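Local coordinates for broad specificity aminotransferase (Leishmania mexicana, PDB 4WB0) that catalyses pyridoxal phosphate-dependent transamination with broad substrate specificity, working as a homodimer, at the interface of chains A and B. Sequence-based numbering; all coordinates share one arbitrary frame. Chains: chain A, Broad specificity aminotransferase; chain B, Broad specificity aminotransferase.

The interface of chains A and B. Residues chain A 74-77, 301, 305; chain B 262-266.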
ATOM      1  N   ASN A  74      -9.537  17.468  -4.186  1.00 28.93           N
ATOM      2  CA  ASN A  74     -10.454  16.432  -4.606  1.00 27.46           C
ATOM      3  C   ASN A  74      -9.855  15.073  -4.178  1.00 25.72           C
ATOM      4  O   ASN A  74      -8.808  15.026  -3.509  1.00 25.71           O
ATOM      5  CB  ASN A  74     -10.697  16.500  -6.136  1.00 35.69           C
ATOM      6  CG  ASN A  74      -9.388  16.290  -6.975  1.00 47.57           C
ATOM      7  OD1 ASN A  74      -8.539  15.429  -6.645  1.00 40.08           O
ATOM      8  ND2 ASN A  74      -9.216  17.107  -8.069  1.00 49.88           N
ATOM      9  N   TYR A  75     -10.531  13.984  -4.554  1.00 26.41           N
ATOM     10  CA  TYR A  75     -10.057  12.618  -4.211  1.00 25.20           C
ATOM     11  C   TYR A  75      -9.700  11.811  -5.405  1.00 23.90           C
ATOM     12  O   TYR A  75      -9.758  10.558  -5.356  1.00 25.29           O
ATOM     13  CB  TYR A  75     -11.114  11.854  -3.441  1.00 29.09           C
ATOM     14  CG  TYR A  75     -11.469  12.523  -2.147  1.00 29.83           C
ATOM     15  CD1 TYR A  75     -10.709  12.335  -1.015  1.00 31.13           C
ATOM     16  CD2 TYR A  75     -12.548  13.350  -2.078  1.00 32.54           C
ATOM     17  CE1 TYR A  75     -11.026  12.971   0.203  1.00 34.84           C
ATOM     18  CE2 TYR A  75     -12.882  14.015  -0.888  1.00 35.16           C
ATOM     19  CZ  TYR A  75     -12.128  13.812   0.248  1.00 38.35           C
ATOM     20  OH  TYR A  75     -12.485  14.452   1.434  1.00 40.15           O
ATOM     21  N   GLU A  76      -9.317  12.481  -6.482  1.00 22.11           N
ATOM     22  CA  GLU A  76      -9.060  11.802  -7.723  1.00 22.87           C
ATOM     23  C   GLU A  76      -7.754  11.004  -7.552  1.00 21.99           C
ATOM     24  O   GLU A  76      -6.902  11.353  -6.734  1.00 20.83           O
ATOM     25  CB  GLU A  76      -8.971  12.798  -8.894  1.00 27.62           C
ATOM     26  CG  GLU A  76     -10.268  13.537  -9.119  1.00 28.28           C
ATOM     27  CD  GLU A  76     -11.425  12.580  -9.412  1.00 29.54           C
ATOM     28  OE1 GLU A  76     -11.292  11.738 -10.326  1.00 29.56           O
ATOM     29  OE2 GLU A  76     -12.496  12.710  -8.772  1.00 30.38           O
ATOM     30  N   TYR A  77      -7.643   9.912  -8.270  1.00 23.30           N
ATOM     31  CA  TYR A  77      -6.399   9.143  -8.248  1.00 24.79           C
ATOM     32  C   TYR A  77      -5.150  10.026  -8.367  1.00 26.95           C
ATOM     33  O   TYR A  77      -5.057  10.814  -9.300  1.00 25.70           O
ATOM     34  CB  TYR A  77      -6.322   8.182  -9.417  1.00 24.52           C
ATOM     35  CG  TYR A  77      -7.210   6.954  -9.360  1.00 27.46           C
ATOM     36  CD1 TYR A  77      -7.125   6.032  -8.308  1.00 28.13           C
ATOM     37  CD2 TYR A  77      -8.118   6.712 -10.352  1.00 29.44           C
ATOM     38  CE1 TYR A  77      -7.947   4.906  -8.292  1.00 28.32           C
ATOM     39  CE2 TYR A  77      -8.947   5.594 -10.335  1.00 31.45           C
ATOM     40  CZ  TYR A  77      -8.834   4.692  -9.310  1.00 30.53           C
ATOM     41  OH  TYR A  77      -9.679   3.597  -9.305  1.00 33.96           O
ATOM     42  N   ALA A 301      -3.370   9.449  -0.563  1.00 19.87           N
ATOM     43  CA  ALA A 301      -3.026  10.893  -0.643  1.00 20.81           C
ATOM     44  C   ALA A 301      -2.944  11.670   0.683  1.00 23.59           C
ATOM     45  O   ALA A 301      -2.140  12.620   0.824  1.00 21.50           O
ATOM     46  CB  ALA A 301      -4.024  11.585  -1.581  1.00 21.42           C
ATOM     47  N   ARG A 305      -0.295  14.652   1.538  1.00 19.39           N
ATOM     48  CA  ARG A 305      -0.812  16.054   1.497  1.00 22.19           C
ATOM     49  C   ARG A 305      -0.536  16.781   2.804  1.00 21.91           C
ATOM     50  O   ARG A 305      -0.037  17.920   2.821  1.00 23.47           O
ATOM     51  CB  ARG A 305      -2.283  16.042   1.195  1.00 20.12           C
ATOM     52  CG  ARG A 305      -2.580  15.702  -0.279  1.00 24.23           C
ATOM     53  CD  ARG A 305      -4.059  15.628  -0.522  1.00 26.84           C
ATOM     54  NE  ARG A 305      -4.313  15.527  -1.967  1.00 32.59           N
ATOM     55  CZ  ARG A 305      -5.506  15.222  -2.470  1.00 36.32           C
ATOM     56  NH1 ARG A 305      -6.526  14.947  -1.652  1.00 36.04           N
ATOM     57  NH2 ARG A 305      -5.689  15.190  -3.778  1.00 40.33           N
TER
ATOM     58  N   GLY B 262     -16.263   7.555  -4.128  1.00 27.31           N
ATOM     59  CA  GLY B 262     -15.387   8.577  -4.683  1.00 27.38           C
ATOM     60  C   GLY B 262     -14.037   8.698  -3.970  1.00 25.98           C
ATOM     61  O   GLY B 262     -13.375   9.743  -4.071  1.00 27.09           O
ATOM     62  N   LEU B 263     -13.627   7.641  -3.273  1.00 23.75           N
ATOM     63  CA  LEU B 263     -12.410   7.683  -2.468  1.00 23.73           C
ATOM     64  C   LEU B 263     -11.195   7.141  -3.215  1.00 24.52           C
ATOM     65  O   LEU B 263     -10.352   6.441  -2.632  1.00 24.22           O
ATOM     66  CB  LEU B 263     -12.580   6.903  -1.154  1.00 24.06           C
ATOM     67  CG  LEU B 263     -13.566   7.560  -0.212  1.00 28.92           C
ATOM     68  CD1 LEU B 263     -13.844   6.706   1.004  1.00 30.41           C
ATOM     69  CD2 LEU B 263     -13.101   8.921   0.255  1.00 30.21           C
ATOM     70  N   TYR B 264     -11.069   7.545  -4.465  1.00 23.31           N
ATOM     71  CA  TYR B 264     -10.036   6.992  -5.339  1.00 22.99           C
ATOM     72  C   TYR B 264      -8.656   7.130  -4.693  1.00 23.11           C
ATOM     73  O   TYR B 264      -7.866   6.195  -4.660  1.00 24.30           O
ATOM     74  CB  TYR B 264     -10.049   7.703  -6.690  1.00 22.38           C
ATOM     75  CG  TYR B 264     -11.370   7.689  -7.423  1.00 24.52           C
ATOM     76  CD1 TYR B 264     -12.305   8.691  -7.230  1.00 23.86           C
ATOM     77  CD2 TYR B 264     -11.657   6.672  -8.339  1.00 27.38           C
ATOM     78  CE1 TYR B 264     -13.538   8.685  -7.916  1.00 26.45           C
ATOM     79  CE2 TYR B 264     -12.908   6.654  -9.053  1.00 28.77           C
ATOM     80  CZ  TYR B 264     -13.841   7.669  -8.820  1.00 30.49           C
ATOM     81  OH  TYR B 264     -15.087   7.654  -9.497  1.00 32.52           O
ATOM     82  N   SER B 265      -8.405   8.325  -4.181  1.00 23.07           N
ATOM     83  CA  SER B 265      -7.102   8.703  -3.619  1.00 24.19           C
ATOM     84  C   SER B 265      -6.764   8.166  -2.243  1.00 23.25           C
ATOM     85  O   SER B 265      -5.595   8.241  -1.832  1.00 22.60           O
ATOM     86  CB  SER B 265      -7.000  10.233  -3.563  1.00 23.13           C
ATOM     87  OG  SER B 265      -7.927  10.773  -2.639  1.00 26.96           O
ATOM     88  N   GLU B 266      -7.750   7.677  -1.506  1.00 24.34           N
ATOM     89  CA  GLU B 266      -7.511   7.251  -0.132  1.00 25.29           C
ATOM     90  C   GLU B 266      -7.340   5.720   0.007  1.00 26.42           C
ATOM     91  O   GLU B 266      -6.901   5.237   1.026  1.00 25.45           O
ATOM     92  CB  GLU B 266      -8.623   7.771   0.756  1.00 27.04           C
ATOM     93  CG  GLU B 266      -8.738   9.290   0.802  1.00 31.13           C
ATOM     94  CD  GLU B 266      -7.381  10.007   0.811  1.00 33.75           C
ATOM     95  OE1 GLU B 266      -6.467   9.592   1.581  1.00 34.41           O
ATOM     96  OE2 GLU B 266      -7.194  10.928  -0.044  1.00 30.68           O
TER
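A:Ala301 N donates a hydrogen bond to B:Ser265 O at 2.8 Å across the dimer boundary. A:Ala301 is the first residue of helix 301-312, where amides still lack partners within the helix, and its small methyl lets the neighbouring chain come near. In return, B:Ser265 N donates to A:Tyr75 O at 2.9 Å from above the carbonyl plane, so one residue of chain B is held through both its backbone groups. Its hydroxyl, set between its own backbone N and carbonyl carbon (chi1 66°), lies beside A:Tyr75 CA. Its proton probably goes to B:Glu266 OE2, 2.7 Å from OG; the 3.3 Å approach of OG to A:Tyr75 O is weak at most. Serine suits because its CB packs close to A:Tyr75 O and A:Glu76 O, leaving little room for a longer side chain. The bent chain of B:Glu266 brings its carboxylate beside the A:Tyr75 ring, planes 82° apart. A:Arg305 NH1 stays 4.4 Å from B:Glu266 OE2, though the opposite charges may attract.

Within chain A, long A:Arg305 turns its guanidinium end to A:Asn74 O, NH1 at 2.9 Å and NH2 at 3.1 Å, tying helix to loop. A:Asn74 OD1 accepts from A:Glu76 N and may steady the turn.

B:Tyr264 CB sits over one face of the A:Tyr77 ring, and its CD2 edge points at that ring near CE2 and CZ (planes 67° apart). A:Tyr75 O and A:Tyr77 OH lie at the B:Tyr264 ring's edge, in plane. Tyrosine suits A:Tyr77, offering a packing face and a hydroxyl that, by homology, probably reaches the neighbouring subunit's cofactor phosphate.

The site joins the loop after helix 59-71 and the start of helix 301-312 to chain B's segment between the SFSKN stretch, bearing the family's cofactor-binding lysine, and strand 268-274; the interface thus borders the cofactor site.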